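PDB 4K7C: aminopeptidase C from Lactobacillus rhamnosus, which probably trims amino acids from the N-termini of peptides, as a hexameric papain-like cysteine aminopeptidase of the bleomycin hydrolase type. Local coordinates for residues R126-A129 and F130-T134; I154-K157 and S158-P161; D143-S146 and A147-K151; M31-I35 and N36-E40. One frame throughout, in Å; residues are numbered along the deposited sequence.

Contact 1: R126-A129 and F130-T134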
loop_
_atom_site.group_PDB
_atom_site.type_symbol
_atom_site.label_atom_id
_atom_site.label_comp_id
_atom_site.label_asym_id
_atom_site.label_seq_id
_atom_site.Cartn_x
_atom_site.Cartn_y
_atom_site.Cartn_z
ATOM N N ARG A 126 -36.086 -10.662 -33.429
ATOM C CA ARG A 126 -35.737 -10.844 -32.053
ATOM C C ARG A 126 -34.705 -11.965 -31.830
ATOM O O ARG A 126 -33.763 -11.805 -31.043
ATOM C CB ARG A 126 -36.987 -11.077 -31.254
ATOM C CG ARG A 126 -36.777 -10.919 -29.747
ATOM C CD ARG A 126 -38.101 -11.042 -29.040
ATOM N NE ARG A 126 -37.909 -10.902 -27.615
ATOM C CZ ARG A 126 -38.876 -10.990 -26.730
ATOM N NH1 ARG A 126 -40.120 -11.317 -27.096
ATOM N NH2 ARG A 126 -38.598 -10.836 -25.473
ATOM N N LYS A 127 -34.838 -13.078 -32.537
ATOM C CA LYS A 127 -33.918 -14.186 -32.292
ATOM C C LYS A 127 -32.529 -13.902 -32.897
ATOM O O LYS A 127 -31.516 -14.317 -32.327
ATOM C CB LYS A 127 -34.523 -15.500 -32.850
ATOM C CG LYS A 127 -35.604 -16.098 -31.999
ATOM C CD LYS A 127 -36.118 -17.371 -32.709
ATOM C CE LYS A 127 -37.433 -17.864 -32.134
ATOM N NZ LYS A 127 -37.854 -19.130 -32.845
ATOM N N VAL A 128 -32.450 -13.247 -34.058
ATOM C CA VAL A 128 -31.155 -12.948 -34.678
ATOM C C VAL A 128 -30.476 -11.894 -33.802
ATOM O O VAL A 128 -29.299 -12.018 -33.440
ATOM C CB VAL A 128 -31.224 -12.542 -36.167
ATOM C CG1 VAL A 128 -29.861 -12.133 -36.668
ATOM C CG2 VAL A 128 -31.775 -13.765 -36.947
ATOM N N ALA A 129 -31.291 -10.931 -33.322
ATOM C CA ALA A 129 -30.698 -9.868 -32.463
ATOM C C ALA A 129 -30.159 -10.481 -31.192
ATOM O O ALA A 129 -29.100 -10.065 -30.735
ATOM C CB ALA A 129 -31.699 -8.805 -32.110
ATOM N N PHE A 130 -30.858 -11.452 -30.634
ATOM C CA PHE A 130 -30.414 -12.108 -29.358
ATOM C C PHE A 130 -29.090 -12.856 -29.496
ATOM O O PHE A 130 -28.179 -12.730 -28.658
ATOM C CB PHE A 130 -31.528 -13.045 -28.925
ATOM C CG PHE A 130 -31.239 -13.753 -27.651
ATOM C CD1 PHE A 130 -31.455 -13.131 -26.459
ATOM C CD2 PHE A 130 -30.692 -15.011 -27.676
ATOM C CE1 PHE A 130 -31.169 -13.771 -25.285
ATOM C CE2 PHE A 130 -30.418 -15.669 -26.497
ATOM C CZ PHE A 130 -30.651 -15.029 -25.310
ATOM N N LEU A 131 -28.983 -13.614 -30.575
ATOM C CA LEU A 131 -27.712 -14.204 -31.012
ATOM C C LEU A 131 -26.533 -13.261 -31.122
ATOM O O LEU A 131 -25.448 -13.553 -30.625
ATOM C CB LEU A 131 -27.883 -14.782 -32.416
ATOM C CG LEU A 131 -28.057 -16.259 -32.528
ATOM C CD1 LEU A 131 -28.117 -16.591 -34.033
ATOM C CD2 LEU A 131 -26.890 -17.010 -31.835
ATOM N N LEU A 132 -26.747 -12.141 -31.806
ATOM C CA LEU A 132 -25.655 -11.229 -32.141
ATOM C C LEU A 132 -25.294 -10.386 -30.921
ATOM O O LEU A 132 -24.162 -9.860 -30.864
ATOM C CB LEU A 132 -25.988 -10.360 -33.307
ATOM C CG LEU A 132 -26.166 -11.155 -34.565
ATOM C CD1 LEU A 132 -26.707 -10.287 -35.683
ATOM C CD2 LEU A 132 -24.856 -11.790 -35.021
ATOM N N ALA A 133 -26.255 -10.219 -30.026
ATOM C CA ALA A 133 -26.010 -9.389 -28.834
ATOM C C ALA A 133 -24.992 -10.081 -27.918
ATOM O O ALA A 133 -24.181 -9.407 -27.305
ATOM C CB ALA A 133 -27.299 -9.066 -28.085
ATOM N N THR A 134 -25.006 -11.426 -27.891
ATOM C CA THR A 134 -24.107 -12.162 -27.054
ATOM C C THR A 134 -23.575 -13.401 -27.767
ATOM O O THR A 134 -24.056 -14.528 -27.501
ATOM C CB THR A 134 -24.751 -12.566 -25.728
ATOM O OG1 THR A 134 -25.500 -11.483 -25.199
ATOM C CG2 THR A 134 -23.726 -12.908 -24.747
#

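Contact 2: I154-K157 and S158-P161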
loop_
_atom_site.group_PDB
_atom_site.type_symbol
_atom_site.label_atom_id
_atom_site.label_comp_id
_atom_site.label_asym_id
_atom_site.label_seq_id
_atom_site.Cartn_x
_atom_site.Cartn_y
_atom_site.Cartn_z
ATOM N N ILE A 154 -11.173 -34.411 -18.554
ATOM C CA ILE A 154 -10.703 -33.380 -17.642
ATOM C C ILE A 154 -9.259 -33.706 -17.295
ATOM O O ILE A 154 -8.779 -34.841 -17.460
ATOM C CB ILE A 154 -11.652 -33.221 -16.386
ATOM C CG1 ILE A 154 -11.468 -31.841 -15.666
ATOM C CG2 ILE A 154 -11.516 -34.372 -15.382
ATOM C CD1 ILE A 154 -11.592 -30.612 -16.564
ATOM N N VAL A 155 -8.564 -32.705 -16.793
ATOM C CA VAL A 155 -7.199 -32.816 -16.323
ATOM C C VAL A 155 -6.979 -32.104 -14.961
ATOM O O VAL A 155 -7.725 -31.162 -14.626
ATOM C CB VAL A 155 -6.180 -32.304 -17.372
ATOM C CG1 VAL A 155 -6.371 -33.016 -18.697
ATOM C CG2 VAL A 155 -6.213 -30.791 -17.552
ATOM N N PRO A 156 -5.965 -32.535 -14.217
ATOM C CA PRO A 156 -5.508 -31.754 -13.069
ATOM C C PRO A 156 -5.194 -30.320 -13.475
ATOM O O PRO A 156 -4.700 -30.021 -14.533
ATOM C CB PRO A 156 -4.228 -32.457 -12.672
ATOM C CG PRO A 156 -4.412 -33.865 -13.131
ATOM C CD PRO A 156 -5.003 -33.644 -14.484
ATOM N N LYS A 157 -5.409 -29.421 -12.539
ATOM C CA LYS A 157 -5.033 -28.042 -12.704
ATOM C C LYS A 157 -3.567 -27.842 -13.090
ATOM O O LYS A 157 -3.259 -27.068 -13.978
ATOM C CB LYS A 157 -5.436 -27.229 -11.431
ATOM C CG LYS A 157 -5.373 -25.697 -11.709
ATOM C CD LYS A 157 -5.473 -24.924 -10.423
ATOM C CE LYS A 157 -5.458 -23.462 -10.643
ATOM N NZ LYS A 157 -6.625 -23.193 -11.554
ATOM N N SER A 158 -2.656 -28.552 -12.455
ATOM C CA SER A 158 -1.235 -28.466 -12.780
ATOM C C SER A 158 -0.911 -28.793 -14.204
ATOM O O SER A 158 0.092 -28.377 -14.680
ATOM C CB SER A 158 -0.394 -29.388 -11.876
ATOM O OG SER A 158 -0.730 -30.746 -12.098
ATOM N N VAL A 159 -1.808 -29.523 -14.887
ATOM C CA VAL A 159 -1.555 -30.001 -16.238
ATOM C C VAL A 159 -2.023 -29.038 -17.326
ATOM O O VAL A 159 -1.465 -29.047 -18.458
ATOM C CB VAL A 159 -2.206 -31.407 -16.395
ATOM C CG1 VAL A 159 -2.146 -31.895 -17.831
ATOM C CG2 VAL A 159 -1.484 -32.423 -15.517
HETATM N N MSE A 160 -2.990 -28.194 -17.009
HETATM C CA MSE A 160 -3.400 -27.082 -17.856
HETATM C C MSE A 160 -3.666 -25.854 -16.942
HETATM O O MSE A 160 -4.818 -25.595 -16.549
HETATM C CB MSE A 160 -4.613 -27.276 -18.731
HETATM C CG MSE A 160 -4.516 -26.213 -19.761
HETATM SE SE MSE A 160 -5.953 -26.409 -21.118
HETATM C CE MSE A 160 -5.418 -25.063 -22.410
ATOM N N PRO A 161 -2.586 -25.197 -16.546
ATOM C CA PRO A 161 -2.674 -24.056 -15.647
ATOM C C PRO A 161 -3.400 -22.854 -16.246
ATOM O O PRO A 161 -3.597 -22.721 -17.511
ATOM C CB PRO A 161 -1.201 -23.679 -15.386
ATOM C CG PRO A 161 -0.355 -24.753 -15.906
ATOM C CD PRO A 161 -1.200 -25.481 -16.934
HETATM O O HOH W 1 -6.859 -24.005 -14.808
#

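Contact 3: D143-S146 and A147-K151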
loop_
_atom_site.group_PDB
_atom_site.type_symbol
_atom_site.label_atom_id
_atom_site.label_comp_id
_atom_site.label_asym_id
_atom_site.label_seq_id
_atom_site.Cartn_x
_atom_site.Cartn_y
_atom_site.Cartn_z
ATOM N N ASP A 143 -25.711 -28.963 -17.754
ATOM C CA ASP A 143 -25.738 -29.940 -18.857
ATOM C C ASP A 143 -24.698 -29.593 -19.920
ATOM O O ASP A 143 -24.163 -30.487 -20.578
ATOM C CB ASP A 143 -27.129 -29.995 -19.474
ATOM C CG ASP A 143 -28.216 -30.512 -18.504
ATOM O OD1 ASP A 143 -27.977 -31.445 -17.700
ATOM O OD2 ASP A 143 -29.343 -29.930 -18.549
HETATM N N MSE A 144 -24.419 -28.298 -20.073
HETATM C CA MSE A 144 -23.310 -27.845 -20.944
HETATM C C MSE A 144 -21.952 -28.199 -20.407
HETATM O O MSE A 144 -21.033 -28.515 -21.160
HETATM C CB MSE A 144 -23.454 -26.317 -21.113
HETATM C CG MSE A 144 -24.659 -25.984 -21.971
HETATM SE SE MSE A 144 -25.181 -24.082 -21.783
HETATM C CE MSE A 144 -23.617 -23.176 -22.545
ATOM N N LEU A 145 -21.764 -28.229 -19.085
ATOM C CA LEU A 145 -20.469 -28.651 -18.569
ATOM C C LEU A 145 -20.335 -30.170 -18.776
ATOM O O LEU A 145 -19.262 -30.668 -19.189
ATOM C CB LEU A 145 -20.412 -28.298 -17.087
ATOM C CG LEU A 145 -19.072 -28.372 -16.347
ATOM C CD1 LEU A 145 -18.749 -29.800 -15.932
ATOM C CD2 LEU A 145 -18.000 -27.722 -17.212
ATOM N N SER A 146 -21.386 -30.927 -18.452
ATOM C CA SER A 146 -21.375 -32.356 -18.763
ATOM C C SER A 146 -21.035 -32.670 -20.190
ATOM O O SER A 146 -20.203 -33.565 -20.440
ATOM C CB SER A 146 -22.698 -33.024 -18.392
ATOM O OG SER A 146 -22.702 -33.088 -17.042
ATOM N N ALA A 147 -21.651 -31.957 -21.123
ATOM C CA ALA A 147 -21.391 -32.164 -22.518
ATOM C C ALA A 147 -19.897 -32.059 -22.802
ATOM O O ALA A 147 -19.338 -32.847 -23.587
ATOM C CB ALA A 147 -22.127 -31.171 -23.388
ATOM N N LEU A 148 -19.242 -31.059 -22.176
ATOM C CA LEU A 148 -17.826 -30.877 -22.357
ATOM C C LEU A 148 -17.013 -32.003 -21.799
ATOM O O LEU A 148 -16.106 -32.464 -22.478
ATOM C CB LEU A 148 -17.331 -29.532 -21.741
ATOM C CG LEU A 148 -17.898 -28.302 -22.449
ATOM C CD1 LEU A 148 -17.705 -27.078 -21.564
ATOM C CD2 LEU A 148 -17.238 -28.091 -23.793
ATOM N N ILE A 149 -17.392 -32.512 -20.632
ATOM C CA ILE A 149 -16.643 -33.557 -19.987
ATOM C C ILE A 149 -16.809 -34.880 -20.738
ATOM O O ILE A 149 -15.858 -35.649 -20.846
ATOM C CB ILE A 149 -17.014 -33.570 -18.530
ATOM C CG1 ILE A 149 -16.293 -32.342 -17.898
ATOM C CG2 ILE A 149 -16.545 -34.832 -17.797
ATOM C CD1 ILE A 149 -16.551 -32.308 -16.475
ATOM N N GLU A 150 -18.034 -35.119 -21.227
ATOM C CA GLU A 150 -18.307 -36.307 -22.034
ATOM C C GLU A 150 -17.407 -36.313 -23.257
ATOM O O GLU A 150 -16.887 -37.349 -23.613
ATOM C CB GLU A 150 -19.774 -36.377 -22.433
ATOM C CG GLU A 150 -20.580 -36.738 -21.195
ATOM C CD GLU A 150 -22.056 -36.742 -21.426
ATOM O OE1 GLU A 150 -22.680 -37.669 -20.884
ATOM O OE2 GLU A 150 -22.568 -35.820 -22.097
ATOM N N LYS A 151 -17.214 -35.182 -23.893
ATOM C CA LYS A 151 -16.497 -35.171 -25.164
ATOM C C LYS A 151 -14.956 -35.087 -24.966
ATOM O O LYS A 151 -14.168 -35.643 -25.791
ATOM C CB LYS A 151 -17.001 -34.045 -26.028
ATOM C CG LYS A 151 -16.303 -33.949 -27.364
ATOM C CD LYS A 151 -17.037 -32.967 -28.265
ATOM C CE LYS A 151 -16.526 -33.096 -29.659
ATOM N NZ LYS A 151 -17.326 -32.233 -30.531
#

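Contact 4: M31-I35 and N36-E40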
loop_
_atom_site.group_PDB
_atom_site.type_symbol
_atom_site.label_atom_id
_atom_site.label_comp_id
_atom_site.label_asym_id
_atom_site.label_seq_id
_atom_site.Cartn_x
_atom_site.Cartn_y
_atom_site.Cartn_z
HETATM N N MSE A 31 -27.047 9.300 2.567
HETATM C CA MSE A 31 -26.167 10.180 1.759
HETATM C C MSE A 31 -24.691 9.869 2.073
HETATM O O MSE A 31 -23.848 9.864 1.179
HETATM C CB MSE A 31 -26.381 11.660 2.136
HETATM C CG MSE A 31 -27.676 12.167 1.492
HETATM SE SE MSE A 31 -28.059 14.013 2.137
HETATM C CE MSE A 31 -26.773 14.920 0.980
ATOM N N ASN A 32 -24.364 9.714 3.337
ATOM C CA ASN A 32 -22.964 9.574 3.800
ATOM C C ASN A 32 -22.366 8.177 3.556
ATOM O O ASN A 32 -21.187 8.096 3.203
ATOM C CB ASN A 32 -22.851 9.894 5.296
ATOM C CG ASN A 32 -23.139 11.355 5.632
ATOM O OD1 ASN A 32 -23.422 11.648 6.802
ATOM N ND2 ASN A 32 -23.142 12.227 4.666
ATOM N N ASN A 33 -23.193 7.130 3.664
ATOM C CA ASN A 33 -22.721 5.709 3.793
ATOM C C ASN A 33 -23.240 4.796 2.730
ATOM O O ASN A 33 -22.648 3.699 2.527
ATOM C CB ASN A 33 -23.025 5.165 5.180
ATOM C CG ASN A 33 -22.474 6.065 6.283
ATOM O OD1 ASN A 33 -21.267 6.156 6.507
ATOM N ND2 ASN A 33 -23.361 6.766 6.956
ATOM N N GLY A 34 -24.244 5.273 1.978
ATOM C CA GLY A 34 -24.912 4.480 0.987
ATOM C C GLY A 34 -25.914 3.523 1.612
ATOM O O GLY A 34 -26.117 3.438 2.813
ATOM N N ILE A 35 -26.603 2.832 0.715
ATOM C CA ILE A 35 -27.700 1.904 1.063
ATOM C C ILE A 35 -27.309 0.712 1.931
ATOM O O ILE A 35 -27.863 0.500 3.011
ATOM C CB ILE A 35 -28.386 1.478 -0.204
ATOM C CG1 ILE A 35 -29.097 2.693 -0.799
ATOM C CG2 ILE A 35 -29.422 0.418 0.104
ATOM C CD1 ILE A 35 -29.588 2.414 -2.213
ATOM N N ASN A 36 -26.379 -0.091 1.430
ATOM C CA ASN A 36 -25.945 -1.297 2.100
ATOM C C ASN A 36 -25.436 -1.062 3.504
ATOM O O ASN A 36 -25.863 -1.706 4.414
ATOM C CB ASN A 36 -24.844 -2.065 1.290
ATOM C CG ASN A 36 -25.392 -2.749 -0.005
ATOM O OD1 ASN A 36 -26.589 -2.903 -0.216
ATOM N ND2 ASN A 36 -24.476 -3.127 -0.882
ATOM N N ALA A 37 -24.522 -0.114 3.676
ATOM C CA ALA A 37 -23.941 0.124 4.951
ATOM C C ALA A 37 -24.889 0.780 5.896
ATOM O O ALA A 37 -24.718 0.683 7.110
ATOM C CB ALA A 37 -22.666 0.959 4.784
ATOM N N THR A 38 -25.938 1.429 5.376
ATOM C CA THR A 38 -26.968 1.995 6.283
ATOM C C THR A 38 -27.971 0.931 6.759
ATOM O O THR A 38 -28.321 0.807 7.893
ATOM C CB THR A 38 -27.678 3.229 5.627
ATOM O OG1 THR A 38 -26.678 4.217 5.338
ATOM C CG2 THR A 38 -28.720 3.745 6.621
ATOM N N ALA A 39 -28.358 0.058 5.856
ATOM C CA ALA A 39 -29.376 -0.937 6.068
ATOM C C ALA A 39 -28.966 -2.286 6.623
ATOM O O ALA A 39 -29.849 -3.066 6.955
ATOM C CB ALA A 39 -30.057 -1.199 4.733
ATOM N N GLU A 40 -27.661 -2.560 6.732
ATOM C CA GLU A 40 -27.184 -3.920 7.049
ATOM C C GLU A 40 -27.485 -4.191 8.562
ATOM O O GLU A 40 -27.395 -3.308 9.421
ATOM C CB GLU A 40 -25.730 -4.084 6.676
ATOM C CG GLU A 40 -25.304 -5.534 6.817
ATOM C CD GLU A 40 -24.084 -5.919 6.000
ATOM O OE1 GLU A 40 -23.636 -5.060 5.199
ATOM O OE2 GLU A 40 -23.656 -7.134 6.148
HETATM O O HOH W 2 -23.182 1.298 1.376
#

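Contact 1: R126-A129 and F130-T134
V128 turns CG1 anti to its backbone N (chi1 175°), while L132, one helical turn on, sets CG anti to its carbonyl carbon (chi1 -65°). With these torsions the two side chains run alongside each other, and V128 CG1 lies 3.8 Å from L132 CD1. L132 also folds back over the backbone, its CG 3.4 Å from V128 O. That same oxygen takes the amide of L132 at 3.0 Å, with the donor nearly along the C=O axis. The i to i+4 bond is one of four in this short alpha-helix, 126-133; the others join F130 N to R126 O, L131 N to K127 O and A133 N to A129 O. Branched aliphatic residues suit the inner face: L132 reaches F111 and A184, V128 touches R188, and L131 packs on F111, so helices 96-117 and 170-192 receive this face. F130 is turned differently, its ring leading away from the preceding turn to P438. The basic residues use their length to reach partners beyond the helix: K127 forms a salt bridge with E280, while R126 lies in cation-pi contact with W439 and bonds through NH1 to D124 O of the second subunit. A129, with nothing beyond CB, packs against R126 of that same subunit.

Contact 2: I154-K157 and S158-P161
The apolar contacts gather V155 and P156 against V159 and M160. V159 CG2 sits over a face of the proline ring, 3.9 Å from P156 CD and 4.0 Å from P156 CB. V159 CG1, anti to its backbone N (chi1 172°), goes to the other neighbour and meets V155 CB at 4.1 Å. V155 CG2 comes slantwise to M160 CB at 4.0 Å. The beta-branched V155 and V159 and the rigid ring of P156 present short, fixed apolar surfaces to F226, which touches all three, while the longer selenomethionine M160 reaches Y98 of helix 96-117 and P223.

The backbone bonds are of unequal quality. V159 N donates to P156 O at 3.0 Å, coming from above the carbonyl plane. M160 N to K157 O is a weak bond at 3.2 Å.

The polar side chains, K157 and S158, find partners outside the turn. K157 stays extended until its last torsion bends NZ toward Q96, whose OE1 it bonds. A water lies 3.1 Å from M160 O and makes a weak bond with K157 NZ at 3.4 Å, while S95 OG also bonds M160 O. S158 OG bonds a glycerol, probably from the crystallisation liquor, and S158 packs on T49 of the third subunit.

With K157 and S158, then S158 and V159, at its corners, the segment is a pair of overlapping type I turns that bends the loop between helices 142-152 and 170-192 sharply.

Contact 3: D143-S146 and A147-K151
L145 and I149 meet methyl to methyl, L145 CD1 lying 3.4 Å from I149 CD1, tighter than ordinary van der Waals contact. The two side chains cross obliquely: L145 has CG anti to its backbone N (chi1 -168°), whereas I149 carries CG1 anti to its carbonyl carbon (chi1 -75°). Beneath them I149 N donates to L145 O at 3.0 Å, in the carbonyl plane. L148 spreads over the preceding turn, its CG 3.4 Å from M144 O. That oxygen accepts the amide of L148 from above its plane, at 3.3 Å, and also takes N284 ND2.

Such i to i+4 pairing marks an alpha-helix, 142-152, interior because mostly buried, which packs against helix 70-87, probably the central helix of the papain-like fold. W71 and A75 of that helix touch L145, and M79 touches I149, a face that aliphatic side chains suit. Cutting I149 back to an alanine is likely to open a gap between L145 CD1 and M79.

On the polar flank, acidic E150, whose N bonds S146 O at 2.8 Å, suits a place within reach of R289, OE1 forming a salt bridge with NH1, while D143 OD2 accepts the backbone amide of R292.

Contact 4: M31-I35 and N36-E40
T38 turns its hydroxyl back on G34, across a break in helix 23-39 where the regular bonding is interrupted. With OG1 anti to the carbonyl carbon (chi1 -59°), the hydroxyl hangs beside T38's own backbone N, and both donate to G34 O: OG1 at 2.7 Å, N at 3.3 Å. A valine in place of T38 would probably cost G34 O its shorter bond, leaving the longer one from the amide. Glycine suits the break, its phi of 78° being less readily adopted by a residue with a CB. N33 points its CB at the following turn, 3.8 Å from T38 OG1, and its ND2 bonds A29 O of its own chain and A37 O of the fourth subunit, whose N33 returns the bond to A37 O here. I35 starts away from the next turn and packs its aliphatic branches on F343 and the side chain of K339. A39 N continues the i to i+4 pattern, bonding I35 O at 2.9 Å; with nothing beyond CB, A39 suits the close approach of L342. A water bridges the pair that has no direct bond, donating to N33 O at 2.7 Å and accepting from A37 N at 3.0 Å.

Contacts 3 and 2 adjoin in sequence, their centres about 17 Å apart: the buried helix 142-152 runs out into the turns of 154-161. Contact 1 precedes contact 3, with nearest atoms about 10 Å apart, and all three share helix 96-117 as a neighbour. Contact 4 stands apart, its centre about 43 Å from those of contacts 2 and 3. Contacts 1 and 4 both touch the second subunit, contact 4 also the fourth, and contact 2 the third. Contact 3 packs on helix 70-87, probably the one that carries the catalytic cysteine. Glycerol, probably from the crystallisation liquor, lies about 3 Å from the S158 side chain and about 4 Å from that of A37.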